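Local coordinates for protein Lv-ranaspumin (Lv-RSN-1) (Leptodactylus vastus, PDB 4K82) that acts as a surfactant protein of the frog's foam nest, probably lowering surface tension so that the foam can form and last, at residues C18-A22 against L62-C67; I36-Q41 against I93-Y97; K142-C146 against D158-I162. All blocks are in the same frame, centred on the assembly; numbering follows the deposited sequence. Where two conformers were deposited one is given.

Interaction 1 of 3, residues C18-A22 against L62-C67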
loop_
_atom_site.group_PDB
_atom_site.type_symbol
_atom_site.label_atom_id
_atom_site.label_comp_id
_atom_site.label_asym_id
_atom_site.label_seq_id
_atom_site.Cartn_x
_atom_site.Cartn_y
_atom_site.Cartn_z
ATOM N N CYS A 18 6.277 -9.124 -19.923
ATOM C CA CYS A 18 7.222 -8.771 -18.875
ATOM C C CYS A 18 6.506 -8.705 -17.527
ATOM O O CYS A 18 7.018 -9.187 -16.512
ATOM C CB CYS A 18 7.885 -7.431 -19.199
ATOM S SG CYS A 18 9.026 -6.811 -17.935
ATOM N N LEU A 19 5.322 -8.102 -17.534
ATOM C CA LEU A 19 4.516 -7.974 -16.329
ATOM C C LEU A 19 4.128 -9.348 -15.796
ATOM O O LEU A 19 4.231 -9.611 -14.598
ATOM C CB LEU A 19 3.254 -7.156 -16.620
ATOM C CG LEU A 19 2.300 -7.008 -15.444
ATOM C CD1 LEU A 19 3.010 -6.299 -14.287
ATOM C CD2 LEU A 19 1.061 -6.247 -15.883
ATOM N N THR A 20 3.680 -10.216 -16.700
ATOM C CA THR A 20 3.290 -11.584 -16.361
ATOM C C THR A 20 4.391 -12.330 -15.604
ATOM O O THR A 20 4.150 -12.935 -14.555
ATOM C CB THR A 20 2.928 -12.379 -17.638
ATOM O OG1 THR A 20 1.819 -11.755 -18.295
ATOM C CG2 THR A 20 2.569 -13.809 -17.300
ATOM N N LYS A 21 5.606 -12.279 -16.136
ATOM C CA LYS A 21 6.722 -12.956 -15.497
ATOM C C LYS A 21 7.077 -12.274 -14.177
ATOM O O LYS A 21 7.357 -12.939 -13.173
ATOM C CB LYS A 21 7.937 -12.982 -16.428
ATOM C CG LYS A 21 9.020 -13.956 -15.978
ATOM C CD LYS A 21 10.322 -13.750 -16.734
ATOM C CE LYS A 21 10.892 -12.359 -16.485
ATOM N NZ LYS A 21 10.819 -11.938 -15.046
ATOM N N ALA A 22 7.053 -10.944 -14.187
ATOM C CA ALA A 22 7.423 -10.162 -13.016
ATOM C C ALA A 22 6.542 -10.486 -11.803
ATOM O O ALA A 22 7.016 -10.480 -10.668
ATOM C CB ALA A 22 7.364 -8.677 -13.335
ATOM N N LEU A 62 7.268 -0.301 -11.878
ATOM C CA LEU A 62 7.441 -1.245 -12.987
ATOM C C LEU A 62 8.907 -1.382 -13.395
ATOM O O LEU A 62 9.371 -2.486 -13.683
ATOM C CB LEU A 62 6.570 -0.853 -14.172
ATOM C CG LEU A 62 5.102 -1.104 -13.842
ATOM C CD1 LEU A 62 4.252 -0.360 -14.832
ATOM C CD2 LEU A 62 4.805 -2.598 -13.860
ATOM N N GLU A 63 9.625 -0.270 -13.401
ATOM C CA GLU A 63 11.050 -0.309 -13.741
ATOM C C GLU A 63 11.831 -1.197 -12.779
ATOM O O GLU A 63 12.691 -1.982 -13.199
ATOM C CB GLU A 63 11.637 1.094 -13.765
ATOM C CG GLU A 63 11.127 1.940 -14.917
ATOM C CD GLU A 63 12.071 3.071 -15.274
ATOM O OE1 GLU A 63 13.261 2.991 -14.899
ATOM O OE2 GLU A 63 11.624 4.034 -15.936
ATOM N N ARG A 64 11.521 -1.082 -11.492
ATOM C CA ARG A 64 12.197 -1.873 -10.467
ATOM C C ARG A 64 11.964 -3.368 -10.670
ATOM O O ARG A 64 12.750 -4.200 -10.207
ATOM C CB ARG A 64 11.727 -1.447 -9.071
ATOM C CG ARG A 64 12.197 -0.059 -8.666
ATOM C CD ARG A 64 11.497 0.421 -7.403
ATOM N NE ARG A 64 11.587 -0.565 -6.329
ATOM C CZ ARG A 64 10.536 -1.085 -5.707
ATOM N NH1 ARG A 64 10.710 -1.980 -4.743
ATOM N NH2 ARG A 64 9.310 -0.703 -6.038
ATOM N N ALA A 65 10.880 -3.705 -11.360
ATOM C CA ALA A 65 10.555 -5.094 -11.644
ATOM C C ALA A 65 11.098 -5.537 -12.997
ATOM O O ALA A 65 10.948 -6.696 -13.385
ATOM C CB ALA A 65 9.047 -5.313 -11.575
ATOM N N GLY A 66 11.718 -4.603 -13.712
ATOM C CA GLY A 66 12.323 -4.883 -15.000
ATOM C C GLY A 66 11.398 -4.637 -16.176
ATOM O O GLY A 66 11.697 -5.041 -17.301
ATOM N N CYS A 67 10.270 -3.976 -15.927
ATOM C CA CYS A 67 9.312 -3.705 -16.992
ATOM C C CYS A 67 9.217 -2.215 -17.296
ATOM O O CYS A 67 9.708 -1.383 -16.538
ATOM C CB CYS A 67 7.948 -4.280 -16.623
ATOM S SG CYS A 67 8.016 -6.064 -16.301
#
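Cys18 opens this contact with a covalent bond. Its SG lies 2.1 Å from Cys67 SG, and the disulfide has a chi3 of -97°, close to the relaxed value near 90° in magnitude. Both CA-to-CB bonds point toward the other segment. Cys18 CA and Cys67 CA are 5.8 Å apart. Cys18 SG also sits 3.3 Å from Gly66 O. Leu19 comes next. Leu19 CD1 meets Leu62 CD2 at 4.1 Å, on the inner side of the contact. Leu19 also reaches Leu96 and Leu99 of helix 89-102, so it faces the core of this half of the protein. Ala22, one turn after Cys18, lets the backbones come close: its CB is 4.2 Å from Ala65 CB and 4.0 Å from Cys67 SG. Opposite this helix, the chain 62-67 is leaving helix 48-64. Gly66 has a positive phi of 92°. At its backbone angles a CB would be jammed against the preceding carbonyl O, which calls for glycine. Gly66 N hydrogen-bonds to Glu63 O at 2.8 Å, and Cys67 N hydrogen-bonds to Leu62 O at 2.8 Å. These two bonds back into the last turn, with the positive phi, define a Schellman motif at a helix C terminus. The cysteine just after its glycine is joined by a disulfide to helix 14-24 in a mainly helical fold.

Interaction 2 of 3, residues I36-Q41 against I93-Y97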
loop_
_atom_site.group_PDB
_atom_site.type_symbol
_atom_site.label_atom_id
_atom_site.label_comp_id
_atom_site.label_asym_id
_atom_site.label_seq_id
_atom_site.Cartn_x
_atom_site.Cartn_y
_atom_site.Cartn_z
ATOM N N ILE A 36 -1.104 1.475 -5.717
ATOM C CA ILE A 36 -1.212 2.517 -6.730
ATOM C C ILE A 36 -2.597 2.575 -7.362
ATOM O O ILE A 36 -3.213 3.638 -7.433
ATOM C CB ILE A 36 -0.158 2.301 -7.805
ATOM C CG1 ILE A 36 1.221 2.491 -7.184
ATOM C CG2 ILE A 36 -0.359 3.282 -8.968
ATOM C CD1 ILE A 36 2.352 1.988 -8.073
ATOM N N ILE A 37 -3.089 1.420 -7.794
ATOM C CA ILE A 37 -4.405 1.347 -8.415
ATOM C C ILE A 37 -5.505 1.813 -7.457
ATOM O O ILE A 37 -6.369 2.612 -7.809
ATOM C CB ILE A 37 -4.696 -0.087 -8.900
ATOM C CG1 ILE A 37 -3.851 -0.387 -10.146
ATOM C CG2 ILE A 37 -6.163 -0.242 -9.253
ATOM C CD1 ILE A 37 -3.664 -1.876 -10.402
ATOM N N CYS A 38 -5.460 1.347 -6.226
ATOM C CA CYS A 38 -6.527 1.701 -5.314
ATOM C C CYS A 38 -6.416 3.145 -4.827
ATOM O O CYS A 38 -7.423 3.782 -4.559
ATOM C CB CYS A 38 -6.625 0.674 -4.186
ATOM S SG CYS A 38 -7.089 -0.936 -4.866
ATOM N N ALA A 39 -5.198 3.676 -4.749
ATOM C CA ALA A 39 -5.032 5.078 -4.399
ATOM C C ALA A 39 -5.656 5.949 -5.480
ATOM O O ALA A 39 -6.392 6.894 -5.199
ATOM C CB ALA A 39 -3.555 5.420 -4.233
ATOM N N TYR A 40 -5.352 5.630 -6.731
ATOM C CA TYR A 40 -5.944 6.362 -7.833
ATOM C C TYR A 40 -7.472 6.289 -7.807
ATOM O O TYR A 40 -8.149 7.306 -7.960
ATOM C CB TYR A 40 -5.397 5.857 -9.179
ATOM C CG TYR A 40 -5.832 6.735 -10.317
ATOM C CD1 TYR A 40 -7.083 6.572 -10.898
ATOM C CD2 TYR A 40 -5.012 7.748 -10.786
ATOM C CE1 TYR A 40 -7.504 7.399 -11.927
ATOM C CE2 TYR A 40 -5.427 8.577 -11.816
ATOM C CZ TYR A 40 -6.679 8.395 -12.371
ATOM O OH TYR A 40 -7.114 9.212 -13.398
ATOM N N GLN A 41 -8.011 5.090 -7.592
ATOM C CA GLN A 41 -9.451 4.865 -7.685
ATOM C C GLN A 41 -10.225 5.469 -6.524
ATOM O O GLN A 41 -11.401 5.817 -6.683
ATOM C CB GLN A 41 -9.763 3.369 -7.755
ATOM C CG GLN A 41 -9.424 2.686 -9.073
ATOM C CD GLN A 41 -9.603 1.188 -8.993
ATOM O OE1 GLN A 41 -9.479 0.586 -7.915
ATOM N NE2 GLN A 41 -9.862 0.567 -10.127
ATOM N N ILE A 93 -4.703 3.088 -15.432
ATOM C CA ILE A 93 -5.040 2.409 -14.186
ATOM C C ILE A 93 -6.150 1.375 -14.395
ATOM O O ILE A 93 -6.046 0.240 -13.918
ATOM C CB ILE A 93 -5.416 3.421 -13.091
ATOM C CG1 ILE A 93 -4.206 4.275 -12.697
ATOM C CG2 ILE A 93 -6.034 2.706 -11.862
ATOM C CD1 ILE A 93 -3.152 3.552 -11.851
ATOM N N GLN A 94 -7.192 1.752 -15.133
ATOM C CA GLN A 94 -8.305 0.834 -15.354
ATOM C C GLN A 94 -7.870 -0.330 -16.239
ATOM O O GLN A 94 -8.208 -1.485 -15.966
ATOM C CB GLN A 94 -9.519 1.559 -15.943
ATOM C CG GLN A 94 -10.172 2.538 -14.969
ATOM C CD GLN A 94 -10.634 1.873 -13.668
ATOM O OE1 GLN A 94 -10.034 2.065 -12.608
ATOM N NE2 GLN A 94 -11.711 1.092 -13.748
ATOM N N GLY A 95 -7.096 -0.023 -17.279
ATOM C CA GLY A 95 -6.527 -1.047 -18.139
ATOM C C GLY A 95 -5.633 -2.019 -17.393
ATOM O O GLY A 95 -5.710 -3.242 -17.573
ATOM N N LEU A 96 -4.784 -1.473 -16.528
ATOM C CA LEU A 96 -3.874 -2.283 -15.749
ATOM C C LEU A 96 -4.655 -3.195 -14.808
ATOM O O LEU A 96 -4.351 -4.385 -14.680
ATOM C CB LEU A 96 -2.912 -1.385 -14.964
ATOM C CG LEU A 96 -1.874 -2.135 -14.149
ATOM C CD1 LEU A 96 -1.096 -3.067 -15.075
ATOM C CD2 LEU A 96 -0.955 -1.138 -13.474
ATOM N N TYR A 97 -5.673 -2.638 -14.158
ATOM C CA TYR A 97 -6.490 -3.420 -13.244
ATOM C C TYR A 97 -7.138 -4.607 -13.974
ATOM O O TYR A 97 -7.043 -5.743 -13.520
ATOM C CB TYR A 97 -7.539 -2.518 -12.587
ATOM C CG TYR A 97 -8.426 -3.219 -11.584
ATOM C CD1 TYR A 97 -7.889 -4.042 -10.605
ATOM C CD2 TYR A 97 -9.799 -3.053 -11.623
ATOM C CE1 TYR A 97 -8.705 -4.678 -9.689
ATOM C CE2 TYR A 97 -10.621 -3.682 -10.712
ATOM C CZ TYR A 97 -10.069 -4.488 -9.749
ATOM O OH TYR A 97 -10.903 -5.110 -8.847
#
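Ile93 is the centre of this contact. Its side chain is in the m,m rotamer and fits as a knob into a hole formed by Ile36, Ile37, Tyr40 and Gln41. Ile93 CG2 is 3.9 Å from Ile37 CG2, and Ile93 CD1 is 4.0 Å from Ile36 CG2. Ile93 CG1 lies over one face of the Tyr40 ring, 4.1 Å from its centroid and 23° off the normal, a CH-pi contact. The t rotamer of Tyr40 gives the ring this position, and the ring also meets Phe51. Ile93 thus gives the packing of helices 29-42 and 89-102 one knob-into-hole contact. The axes of their segments here are 10.1 Å apart. The segments cross obliquely, at -137°, with N-to-C directions nearer antiparallel than parallel. Helix 48-64 covers part of the same core, where Ile36 touches Leu57 and Leu96 touches Leu58. Ile37 leaves its backbone sideways. Its m,t rotamer carries CD1 to 4.2 Å from Leu96 CG, while its CG2 is 4.3 Å from Tyr97 CB. Tyr97 is in the t rotamer, and its ring meets Phe110 of helix 107-121. At the more open edge, two glutamines turn their ends toward each other. Gln41 is m,t, and Gln94, whose CA-to-CB bond points away, folds back with m,m. Gln41 NE2 donates to Gln94 OE1 at 2.9 Å with a nearly straight angle of 177°.

Interaction 3 of 3, residues K142-C146 against D158-I162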
loop_
_atom_site.group_PDB
_atom_site.type_symbol
_atom_site.label_atom_id
_atom_site.label_comp_id
_atom_site.label_asym_id
_atom_site.label_seq_id
_atom_site.Cartn_x
_atom_site.Cartn_y
_atom_site.Cartn_z
ATOM N N LYS A 142 5.131 -6.404 9.837
ATOM C CA LYS A 142 5.242 -7.852 9.687
ATOM C C LYS A 142 6.364 -8.440 10.553
ATOM O O LYS A 142 6.211 -9.526 11.123
ATOM C CB LYS A 142 5.445 -8.231 8.216
ATOM C CG LYS A 142 5.388 -9.728 7.939
ATOM C CD LYS A 142 5.572 -10.002 6.446
ATOM C CE LYS A 142 5.525 -11.481 6.112
ATOM N NZ LYS A 142 4.224 -12.101 6.498
ATOM N N TYR A 143 7.472 -7.717 10.683
ATOM C CA TYR A 143 8.642 -8.271 11.367
ATOM C C TYR A 143 8.903 -7.729 12.776
ATOM O O TYR A 143 9.718 -8.286 13.519
ATOM C CB TYR A 143 9.891 -8.149 10.478
ATOM C CG TYR A 143 9.774 -8.981 9.217
ATOM C CD1 TYR A 143 10.006 -10.350 9.241
ATOM C CD2 TYR A 143 9.394 -8.403 8.009
ATOM C CE1 TYR A 143 9.888 -11.120 8.094
ATOM C CE2 TYR A 143 9.272 -9.164 6.861
ATOM C CZ TYR A 143 9.518 -10.519 6.905
ATOM O OH TYR A 143 9.397 -11.270 5.754
ATOM N N LYS A 144 8.203 -6.670 13.166
ATOM C CA LYS A 144 8.467 -6.045 14.459
ATOM C C LYS A 144 7.244 -5.927 15.366
ATOM O O LYS A 144 7.395 -5.722 16.573
ATOM C CB LYS A 144 9.078 -4.656 14.271
ATOM C CG LYS A 144 10.333 -4.631 13.383
ATOM C CD LYS A 144 10.793 -3.197 13.121
ATOM C CE LYS A 144 12.105 -3.171 12.336
ATOM N NZ LYS A 144 12.691 -1.803 12.276
ATOM N N VAL A 145 6.040 -6.035 14.799
ATOM C CA VAL A 145 4.832 -5.772 15.587
ATOM C C VAL A 145 3.858 -6.947 15.594
ATOM O O VAL A 145 3.453 -7.422 16.661
ATOM C CB VAL A 145 4.103 -4.484 15.098
ATOM C CG1 VAL A 145 2.757 -4.313 15.797
ATOM C CG2 VAL A 145 4.993 -3.269 15.313
ATOM N N CYS A 146 3.477 -7.410 14.409
ATOM C CA CYS A 146 2.462 -8.452 14.278
ATOM C C CYS A 146 3.093 -9.828 14.378
ATOM O O CYS A 146 2.951 -10.645 13.473
ATOM C CB CYS A 146 1.738 -8.321 12.936
ATOM S SG CYS A 146 1.017 -6.695 12.657
ATOM N N ASP A 158 8.826 -0.638 19.482
ATOM C CA ASP A 158 9.002 -0.741 18.033
ATOM C C ASP A 158 7.865 -0.038 17.304
ATOM O O ASP A 158 8.066 0.588 16.266
ATOM C CB ASP A 158 9.089 -2.197 17.588
ATOM C CG ASP A 158 10.467 -2.801 17.851
ATOM O OD1 ASP A 158 11.416 -2.025 18.112
ATOM O OD2 ASP A 158 10.604 -4.044 17.802
ATOM N N LEU A 159 6.661 -0.142 17.847
ATOM C CA LEU A 159 5.521 0.489 17.200
ATOM C C LEU A 159 5.670 2.001 17.249
ATOM O O LEU A 159 5.321 2.701 16.289
ATOM C CB LEU A 159 4.224 0.050 17.886
ATOM C CG LEU A 159 2.919 0.577 17.288
ATOM C CD1 LEU A 159 2.739 0.048 15.891
ATOM C CD2 LEU A 159 1.742 0.189 18.176
ATOM N N LYS A 160 6.206 2.504 18.357
ATOM C CA LYS A 160 6.432 3.938 18.524
ATOM C C LYS A 160 7.363 4.482 17.440
ATOM O O LYS A 160 7.099 5.529 16.846
ATOM C CB LYS A 160 7.013 4.219 19.909
ATOM C CG LYS A 160 6.828 5.641 20.393
ATOM C CD LYS A 160 7.221 5.786 21.861
ATOM C CE LYS A 160 6.694 4.631 22.716
ATOM N NZ LYS A 160 6.608 4.972 24.167
ATOM N N ILE A 161 8.446 3.756 17.189
ATOM C CA ILE A 161 9.410 4.130 16.162
ATOM C C ILE A 161 8.750 4.113 14.788
ATOM O O ILE A 161 8.933 5.031 13.979
ATOM C CB ILE A 161 10.611 3.163 16.177
ATOM C CG1 ILE A 161 11.473 3.426 17.415
ATOM C CG2 ILE A 161 11.424 3.281 14.888
ATOM C CD1 ILE A 161 12.453 2.311 17.734
ATOM N N ILE A 162 7.956 3.079 14.536
ATOM C CA ILE A 162 7.322 2.920 13.233
ATOM C C ILE A 162 6.308 4.026 12.965
ATOM O O ILE A 162 6.291 4.625 11.879
ATOM C CB ILE A 162 6.638 1.536 13.112
ATOM C CG1 ILE A 162 7.693 0.431 13.034
ATOM C CG2 ILE A 162 5.729 1.489 11.867
ATOM C CD1 ILE A 162 7.152 -0.959 13.340
HETATM O O HOH W 1 9.248 -6.009 18.478
#
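Val145 places its CG2 against two side chains of helix 152-165: Ile162 CD1 at 3.7 Å and Leu159 CD1 at 4.1 Å. It is the first residue past helix 133-144 to leave helical backbone angles. Its t rotamer turns CG2 toward both partners. Ile162 also reaches Lys144, whose CB is 4.3 Å from Ile162 CD1. Beyond this pair, Leu159 continues inward to Phe179 and to Leu202 of helix 196-212. The outer edge of the contact is polar. A water donates to Lys144 O at 2.7 Å and to Asp158 OD2 at 2.5 Å. It bridges two acceptors that lie 3.8 Å apart, Lys144 O and Asp158 OD2. The Lys144 NZ has a long, weak ion pair with Asp140 on its own helix. Just after Val145, Cys146 takes no part in this contact and forms a disulfide with Cys207, joining this helix end to helix 196-212. The whole is a helical hairpin, in which helices 133-144 and 152-165 are linked by a short connection. Chemically, the direct contact is a small apolar patch. Lys144 O and Asp158 OD2 are both acceptors and cannot hydrogen-bond to each other, so the water supplies the two hydrogens that join them.

How the interactions relate
From the N terminus, helix 14-24 comes first, and interaction 1 closes a long loop from it to the end of helix 48-64. Helix 29-42 lies inside that loop and is the first partner of interaction 2, which closes beyond it on helix 89-102. The two loops therefore cross. They also touch, with Leu19 CD2 3.9 Å from Leu96 CD1, so four helices share one core. Interaction 3 follows in series and closes a much shorter loop between helices 133-144 and 152-165. Its centre is about 30 Å from that of interaction 1 and 29 Å from that of interaction 2. Interactions 2 and 3 lie on opposite sides of the chain's centre.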